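Local atomic coordinates of terminal oxygenase component of carbazole (Janthinobacterium sp., PDB entry 7BUG), a protein that dioxygenates carbazole at its angular and adjacent carbons, as the Rieske-type terminal oxygenase of carbazole 1,9a-dioxygenase, using a [2Fe-2S] cluster and a mononuclear iron. Residues V55-D59 with G60-C64; T96-E100 with D101-C105; D141-P144 with L145-T149. All coordinates share one frame; numbering follows the deposited sequence.

Interaction 1: residues V55-D59 with G60-C64. With CO3 (carbonate ion), chain M.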
loop_
_atom_site.group_PDB
_atom_site.type_symbol
_atom_site.label_atom_id
_atom_site.label_comp_id
_atom_site.label_asym_id
_atom_site.label_seq_id
_atom_site.Cartn_x
_atom_site.Cartn_y
_atom_site.Cartn_z
ATOM N N VAL A 55 11.370 -2.788 26.292
ATOM C CA VAL A 55 11.396 -2.376 27.723
ATOM C C VAL A 55 11.302 -3.645 28.551
ATOM O O VAL A 55 10.466 -4.498 28.287
ATOM C CB VAL A 55 10.295 -1.377 28.069
ATOM C CG1 VAL A 55 10.377 -0.987 29.520
ATOM C CG2 VAL A 55 10.354 -0.152 27.179
ATOM N N ASN A 56 12.124 -3.714 29.595
ATOM C CA ASN A 56 12.085 -4.851 30.536
ATOM C C ASN A 56 12.103 -4.335 31.974
ATOM O O ASN A 56 12.582 -3.227 32.192
ATOM C CB ASN A 56 13.266 -5.791 30.339
ATOM C CG ASN A 56 13.033 -7.193 30.897
ATOM O OD1 ASN A 56 11.922 -7.524 31.310
ATOM N ND2 ASN A 56 14.062 -8.049 30.861
ATOM N N ARG A 57 11.522 -5.104 32.876
ATOM C CA ARG A 57 11.589 -4.806 34.324
ATOM C C ARG A 57 12.480 -5.868 34.946
ATOM O O ARG A 57 12.142 -7.074 34.816
ATOM C CB ARG A 57 10.185 -4.737 34.942
ATOM C CG ARG A 57 10.259 -4.339 36.413
ATOM C CD ARG A 57 8.868 -4.377 36.976
ATOM N NE ARG A 57 7.883 -3.472 36.397
ATOM C CZ ARG A 57 7.784 -2.168 36.648
ATOM N NH1 ARG A 57 8.709 -1.556 37.358
ATOM N NH2 ARG A 57 6.816 -1.449 36.108
ATOM N N ILE A 58 13.542 -5.449 35.614
ATOM C CA ILE A 58 14.556 -6.403 36.161
ATOM C C ILE A 58 14.781 -5.923 37.599
ATOM O O ILE A 58 15.305 -4.812 37.777
ATOM C CB ILE A 58 15.837 -6.425 35.354
ATOM C CG1 ILE A 58 15.573 -6.778 33.880
ATOM C CG2 ILE A 58 16.808 -7.418 35.952
ATOM C CD1 ILE A 58 16.723 -6.444 32.995
ATOM N N ASP A 59 14.451 -6.798 38.535
ATOM C CA ASP A 59 14.497 -6.466 39.986
ATOM C C ASP A 59 13.751 -5.154 40.233
ATOM O O ASP A 59 14.263 -4.337 41.013
ATOM C CB ASP A 59 15.930 -6.410 40.473
ATOM C CG ASP A 59 16.600 -7.774 40.628
ATOM O OD1 ASP A 59 15.886 -8.775 40.851
ATOM O OD2 ASP A 59 17.817 -7.790 40.460
ATOM N N GLY A 60 12.632 -4.957 39.526
ATOM C CA GLY A 60 11.714 -3.826 39.716
ATOM C C GLY A 60 12.109 -2.600 38.896
ATOM O O GLY A 60 11.256 -1.724 38.765
ATOM N N LYS A 61 13.300 -2.574 38.296
ATOM C CA LYS A 61 13.847 -1.379 37.607
ATOM C C LYS A 61 13.566 -1.562 36.106
ATOM O O LYS A 61 13.825 -2.668 35.557
ATOM C CB LYS A 61 15.310 -1.125 37.922
ATOM C CG LYS A 61 15.933 0.056 37.198
ATOM C CD LYS A 61 17.270 0.447 37.703
ATOM C CE LYS A 61 18.002 1.404 36.771
ATOM N NZ LYS A 61 17.332 2.727 36.734
ATOM N N LEU A 62 13.196 -0.462 35.460
ATOM C CA LEU A 62 12.956 -0.525 34.000
ATOM C C LEU A 62 14.221 -0.196 33.208
ATOM O O LEU A 62 15.072 0.638 33.579
ATOM C CB LEU A 62 11.820 0.426 33.637
ATOM C CG LEU A 62 10.454 0.090 34.199
ATOM C CD1 LEU A 62 9.430 1.084 33.676
ATOM C CD2 LEU A 62 10.028 -1.307 33.887
ATOM N N TYR A 63 14.362 -0.909 32.076
ATOM C CA TYR A 63 15.486 -0.707 31.152
ATOM C C TYR A 63 14.922 -0.694 29.727
ATOM O O TYR A 63 13.898 -1.377 29.485
ATOM C CB TYR A 63 16.479 -1.858 31.272
ATOM C CG TYR A 63 17.141 -1.976 32.624
ATOM C CD1 TYR A 63 16.540 -2.688 33.634
ATOM C CD2 TYR A 63 18.318 -1.326 32.860
ATOM C CE1 TYR A 63 17.132 -2.797 34.875
ATOM C CE2 TYR A 63 18.959 -1.455 34.096
ATOM C CZ TYR A 63 18.358 -2.197 35.090
ATOM O OH TYR A 63 19.007 -2.275 36.311
ATOM N N CYS A 64 15.564 0.055 28.844
ATOM C CA CYS A 64 15.100 0.206 27.451
ATOM C C CYS A 64 16.287 0.004 26.519
ATOM O O CYS A 64 17.267 0.774 26.622
ATOM C CB CYS A 64 14.460 1.572 27.285
ATOM S SG CYS A 64 13.900 1.840 25.585
HETATM C C CO3 M . 18.321 5.154 33.507
HETATM O O1 CO3 M . 17.223 4.786 32.954
HETATM O O2 CO3 M . 19.269 5.791 32.800
HETATM O O3 CO3 M . 18.575 4.754 34.742
HETATM O O HOH W 1 17.905 -3.972 38.073
#
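R57 reaches along its own hairpin to G60, NH1 giving a hydrogen bond of 2.9 Å to G60 O. The oxygen lies in the guanidinium plane, at its edge, but the donor stands above the carbonyl plane of G60 and the bond is bent, with 139° at the hydrogen. L62 supplies the second touch: its CD2 methyl sits over the centre of one guanidinium face, 3.6 Å above the plane, and the same methyl meets R57 CB. The arginine chain sets off with CG anti to the backbone N (chi1 -176°) and stays extended until a bend at chi3 turns the guanidinium back over the leucine. On the other face of the hairpin I58 and Y63 cross at about a right angle, I58 CD1 resting 3.8 Å from Y63 CD1. A water joins Y63 OH to I58 O and lies near the ring plane, so the phenol end is tied to the turn.

These side chains are placed by a two-residue hairpin closed by a type I' turn from I58 to K61. D59 and G60 both have positive phi, as this turn requires. I58 and K61 exchange paired backbone bonds, as do N56 and Y63, where N56 N to Y63 O measures 2.9 Å. K61 NZ donates to a carbonate ion, which V126 N also binds.

Further out, R57 NH1 forms a salt bridge with E128, and NE and NH2 donate to I38 O and S35 O. The hairpin lies in the antiparallel sheet of the Rieske domain: strand 44-48 flanks strand 51-58, L62 and C64 pack on strand 123-129, and W99 packs against N56 and I58.

Interaction 2: residues T96-E100 with D101-C105. With MG (magnesium ion), chain F.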
loop_
_atom_site.group_PDB
_atom_site.type_symbol
_atom_site.label_atom_id
_atom_site.label_comp_id
_atom_site.label_asym_id
_atom_site.label_seq_id
_atom_site.Cartn_x
_atom_site.Cartn_y
_atom_site.Cartn_z
ATOM N N THR A 96 24.637 -11.226 22.604
ATOM C CA THR A 96 24.045 -11.020 23.927
ATOM C C THR A 96 24.416 -9.635 24.458
ATOM O O THR A 96 25.628 -9.288 24.499
ATOM C CB THR A 96 24.536 -12.122 24.863
ATOM O OG1 THR A 96 24.073 -13.362 24.311
ATOM C CG2 THR A 96 24.001 -11.944 26.267
ATOM N N TYR A 97 23.400 -8.899 24.902
ATOM C CA TYR A 97 23.516 -7.489 25.318
ATOM C C TYR A 97 23.111 -7.334 26.782
ATOM O O TYR A 97 22.171 -7.954 27.260
ATOM C CB TYR A 97 22.632 -6.619 24.441
ATOM C CG TYR A 97 22.883 -6.802 22.961
ATOM C CD1 TYR A 97 23.830 -6.023 22.315
ATOM C CD2 TYR A 97 22.092 -7.641 22.199
ATOM C CE1 TYR A 97 24.028 -6.111 20.954
ATOM C CE2 TYR A 97 22.292 -7.763 20.836
ATOM C CZ TYR A 97 23.254 -6.984 20.209
ATOM O OH TYR A 97 23.345 -7.080 18.840
ATOM N N ARG A 98 23.835 -6.477 27.486
ATOM C CA ARG A 98 23.405 -6.053 28.837
ATOM C C ARG A 98 22.276 -5.038 28.735
ATOM O O ARG A 98 22.441 -4.049 28.037
ATOM C CB ARG A 98 24.599 -5.489 29.596
ATOM C CG ARG A 98 25.695 -6.521 29.805
ATOM C CD ARG A 98 26.568 -6.022 30.945
ATOM N NE ARG A 98 27.351 -4.906 30.523
ATOM C CZ ARG A 98 28.675 -4.903 30.347
ATOM N NH1 ARG A 98 29.390 -6.010 30.524
ATOM N NH2 ARG A 98 29.286 -3.783 29.997
ATOM N N TRP A 99 21.193 -5.223 29.476
ATOM C CA TRP A 99 20.130 -4.212 29.573
ATOM C C TRP A 99 20.709 -2.905 30.106
ATOM O O TRP A 99 20.216 -1.850 29.729
ATOM C CB TRP A 99 18.996 -4.724 30.448
ATOM C CG TRP A 99 18.189 -5.813 29.832
ATOM C CD1 TRP A 99 18.293 -7.169 30.009
ATOM C CD2 TRP A 99 17.103 -5.607 28.894
ATOM N NE1 TRP A 99 17.344 -7.812 29.265
ATOM C CE2 TRP A 99 16.581 -6.876 28.598
ATOM C CE3 TRP A 99 16.492 -4.484 28.335
ATOM C CZ2 TRP A 99 15.539 -7.072 27.685
ATOM C CZ3 TRP A 99 15.426 -4.674 27.467
ATOM C CH2 TRP A 99 14.909 -5.939 27.211
ATOM N N GLU A 100 21.639 -2.947 31.070
ATOM C CA GLU A 100 21.989 -1.707 31.810
ATOM C C GLU A 100 22.744 -0.728 30.914
ATOM O O GLU A 100 22.553 0.494 31.100
ATOM C CB GLU A 100 22.840 -2.072 33.039
ATOM C CG GLU A 100 23.029 -0.896 33.960
ATOM C CD GLU A 100 24.196 -0.026 33.566
ATOM O OE1 GLU A 100 25.198 -0.596 33.031
ATOM O OE2 GLU A 100 24.117 1.202 33.819
ATOM N N ASP A 101 23.567 -1.170 29.959
ATOM C CA ASP A 101 24.376 -0.239 29.158
ATOM C C ASP A 101 24.413 -0.599 27.666
ATOM O O ASP A 101 25.113 0.102 26.891
ATOM C CB ASP A 101 25.807 -0.154 29.679
ATOM C CG ASP A 101 26.518 -1.475 29.798
ATOM O OD1 ASP A 101 26.086 -2.482 29.201
ATOM O OD2 ASP A 101 27.586 -1.480 30.476
ATOM N N GLY A 102 23.712 -1.648 27.278
ATOM C CA GLY A 102 23.632 -2.130 25.882
ATOM C C GLY A 102 24.886 -2.793 25.357
ATOM O O GLY A 102 24.966 -3.139 24.180
ATOM N N VAL A 103 25.887 -3.011 26.194
ATOM C CA VAL A 103 27.171 -3.553 25.707
ATOM C C VAL A 103 26.984 -4.991 25.264
ATOM O O VAL A 103 26.243 -5.799 25.934
ATOM C CB VAL A 103 28.255 -3.432 26.799
ATOM C CG1 VAL A 103 29.500 -4.223 26.434
ATOM C CG2 VAL A 103 28.580 -1.967 27.064
ATOM N N LEU A 104 27.554 -5.260 24.112
ATOM C CA LEU A 104 27.672 -6.633 23.580
ATOM C C LEU A 104 28.658 -7.380 24.480
ATOM O O LEU A 104 29.880 -7.190 24.296
ATOM C CB LEU A 104 28.144 -6.578 22.139
ATOM C CG LEU A 104 28.272 -7.903 21.424
ATOM C CD1 LEU A 104 26.976 -8.703 21.346
ATOM C CD2 LEU A 104 28.864 -7.689 20.046
ATOM N N CYS A 105 28.149 -8.226 25.362
ATOM C CA CYS A 105 29.001 -8.816 26.427
ATOM C C CYS A 105 29.390 -10.252 26.098
ATOM O O CYS A 105 30.350 -10.757 26.725
ATOM C CB CYS A 105 28.324 -8.692 27.777
ATOM S SG CYS A 105 26.825 -9.680 27.966
HETATM MG MG MG F . 21.302 2.170 31.044
HETATM O O HOH W 2 20.012 0.913 29.822
HETATM O O HOH W 3 22.794 3.044 32.300
HETATM O O HOH W 4 20.176 1.624 32.678
HETATM O O HOH W 5 20.063 3.786 30.694
HETATM O O HOH W 6 22.468 2.715 29.356
#
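The salt bridge between R98 and D101 dominates the polar contacts. The guanidinium grips the carboxylate side-on, NE to OD1 of D101 at 3.0 Å and NH2 to D101 OD2 at 2.9 Å, the latter through the syn lone pair. The two groups are not coplanar: their planes stand 49° apart. OD1 is gripped twice, because V103 N also donates to it from above the carboxylate plane, at 3.1 Å from D101 OD1, which makes an Asx turn. D101 carries CG between its backbone N and carbonyl carbon (chi1 54°), which brings the carboxylate round to both donors.

Backbone bonds join the arms of this hairpin between strands 95-98 and 104-107. R98 N donates to V103 O and C105 N to T96 O; G102, with positive phi, turns the chain back at the bend, where its N meets R98 O. In the Rieske domain strand 95-98 begins two residues after the cluster ligand H93, and Y97 OH accepts a hydrogen bond from L70 N, between the cluster-site residues C69 and H71.

Apolar contacts lie on both sides of the hairpin. L104 CD1 sits over one face of the Y97 ring, 3.9 Å from Y97 CE1, while G102 O comes to the ring edge. V103 runs alongside R98, its CB over one guanidinium face at 3.4 Å from R98 NH2, and C105 SG meets R98 CG. A leucine in place of R98 would probably leave the D101 carboxylate without its charged mate and V103 without the flat group that covers it.

The metal contact is at the bend: E100 O binds the magnesium ion at 2.1 Å, and five waters complete six-fold coordination. One of them also donates to E100 OE2, another to W99 O.

Interaction 3: residues D141-P144 with L145-T149. With MXE (2-methoxyethanol), chain N.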
loop_
_atom_site.group_PDB
_atom_site.type_symbol
_atom_site.label_atom_id
_atom_site.label_comp_id
_atom_site.label_asym_id
_atom_site.label_seq_id
_atom_site.Cartn_x
_atom_site.Cartn_y
_atom_site.Cartn_z
ATOM N N ASP A 141 22.712 12.945 28.610
ATOM C CA ASP A 141 22.137 12.983 29.972
ATOM C C ASP A 141 20.727 13.552 29.863
ATOM O O ASP A 141 20.559 14.668 29.352
ATOM C CB ASP A 141 23.049 13.827 30.871
ATOM C CG ASP A 141 24.521 13.448 30.762
ATOM O OD1 ASP A 141 24.799 12.275 30.492
ATOM O OD2 ASP A 141 25.375 14.337 30.922
ATOM N N PRO A 142 19.683 12.864 30.343
ATOM C CA PRO A 142 18.351 13.423 30.243
ATOM C C PRO A 142 18.150 14.557 31.245
ATOM O O PRO A 142 18.805 14.576 32.316
ATOM C CB PRO A 142 17.417 12.269 30.640
ATOM C CG PRO A 142 18.276 11.332 31.432
ATOM C CD PRO A 142 19.689 11.526 30.924
ATOM N N PRO A 143 17.213 15.471 30.940
ATOM C CA PRO A 143 16.746 16.475 31.883
ATOM C C PRO A 143 15.845 15.829 32.920
ATOM O O PRO A 143 15.415 14.670 32.771
ATOM C CB PRO A 143 15.867 17.414 31.048
ATOM C CG PRO A 143 15.269 16.461 30.030
ATOM C CD PRO A 143 16.380 15.485 29.714
ATOM N N PRO A 144 15.475 16.560 33.989
ATOM C CA PRO A 144 14.433 16.081 34.888
ATOM C C PRO A 144 13.160 15.793 34.070
ATOM O O PRO A 144 12.854 16.569 33.170
ATOM C CB PRO A 144 14.161 17.211 35.886
ATOM C CG PRO A 144 15.063 18.376 35.429
ATOM C CD PRO A 144 16.011 17.886 34.356
ATOM N N LEU A 145 12.427 14.783 34.486
ATOM C CA LEU A 145 11.107 14.459 33.900
ATOM C C LEU A 145 10.171 15.650 34.041
ATOM O O LEU A 145 9.398 15.921 33.084
ATOM C CB LEU A 145 10.554 13.229 34.612
ATOM C CG LEU A 145 9.141 12.847 34.190
ATOM C CD1 LEU A 145 9.075 12.498 32.700
ATOM C CD2 LEU A 145 8.626 11.710 35.001
ATOM N N ALA A 146 10.201 16.415 35.138
ATOM C CA ALA A 146 9.343 17.611 35.301
ATOM C C ALA A 146 9.404 18.558 34.101
ATOM O O ALA A 146 8.415 19.247 33.882
ATOM C CB ALA A 146 9.729 18.374 36.551
ATOM N N ARG A 147 10.534 18.695 33.396
ATOM C CA ARG A 147 10.661 19.605 32.244
ATOM C C ARG A 147 9.571 19.293 31.202
ATOM O O ARG A 147 9.100 20.242 30.543
ATOM C CB ARG A 147 12.017 19.506 31.579
ATOM C CG ARG A 147 12.275 20.665 30.632
ATOM C CD ARG A 147 13.319 20.391 29.619
ATOM N NE ARG A 147 12.976 19.253 28.741
ATOM C CZ ARG A 147 13.835 18.688 27.908
ATOM N NH1 ARG A 147 15.043 19.232 27.723
ATOM N NH2 ARG A 147 13.499 17.634 27.184
ATOM N N ASP A 148 9.244 18.003 31.057
ATOM C CA ASP A 148 8.415 17.503 29.928
ATOM C C ASP A 148 7.083 17.021 30.470
ATOM O O ASP A 148 6.423 16.234 29.774
ATOM C CB ASP A 148 9.141 16.392 29.174
ATOM C CG ASP A 148 10.306 16.887 28.328
ATOM O OD1 ASP A 148 10.343 18.082 28.015
ATOM O OD2 ASP A 148 11.219 16.058 28.048
ATOM N N THR A 149 6.628 17.551 31.597
ATOM C CA THR A 149 5.332 17.168 32.195
ATOM C C THR A 149 4.648 18.453 32.581
ATOM O O THR A 149 5.308 19.458 32.872
ATOM C CB THR A 149 5.448 16.216 33.390
ATOM O OG1 THR A 149 6.287 16.806 34.386
ATOM C CG2 THR A 149 6.040 14.878 33.041
HETATM O O1 MXE N . 11.476 15.778 37.626
HETATM C C1 MXE N . 12.157 14.861 38.462
HETATM C C2 MXE N . 13.518 14.440 37.935
HETATM O O2 MXE N . 13.370 13.150 37.346
HETATM C C3 MXE N . 13.875 12.795 36.109
#
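R147 NH2 gives two hydrogen bonds, one of 2.9 Å to the syn lone pair of D148 OD2 and one to N27 O, while P143 lies against the face of the same guanidinium. R147 NE binds D148 OD1 at 3.0 Å, meeting it from above the carboxylate plane. This side-on salt bridge fixes the rotation of the guanidinium against P143, whose CG corner lies over the centre of the group, 3.4 Å above its plane, and touches CZ, NH1 and NH2 from that one face. The arginine chain is extended through chi1 and chi2, and a turn of 61° at chi3 lays the guanidinium against the ring.

P144 O accepts from R147 N at 3.2 Å, the single hydrogen bond that crosses this contact; the donor stands above the carbonyl plane rather than on a lone pair. The bond spans three residues and opens the short 3-10 turn 145-147, which D148 N continues by donating to L145 O.

The turn follows the proline run 142-144, in the connection from strand 132-137 to strand 158-167. Partners near strand 28-32 pin it further: D148 accepts from H28 ND1 at OD1 and from W29 N at OD2, and P143 O accepts from W29 NE1. At the start of the turn, A146 N donates to O1 of a bound 2-methoxyethanol at 2.9 Å.

Prolines have no N-H to give, so the polar tie of the run to the turn comes through a carbonyl, while the arginine offers its flat face to the ring and its edge to the acid.

Interactions 1 and 2 are hairpins of the Rieske domain in different sheets, one a tight two-residue hairpin and the other with a longer bend. They touch: W99 bridges the two, and Y63 packs on E100. Interaction 3 is a turn between strands, in the range of the catalytic ring-hydroxylase family, with centres about 19 and 25 Å from the other two. Each is partly buried. In all three an arginine is met over one face by an apolar group: L62, V103 or P143. The anchoring of its edge differs: residues 96-105 and 141-149 use a nearby aspartate, whereas in 55-64 backbone carbonyls serve, and the acid, E128, comes from strand 123-129.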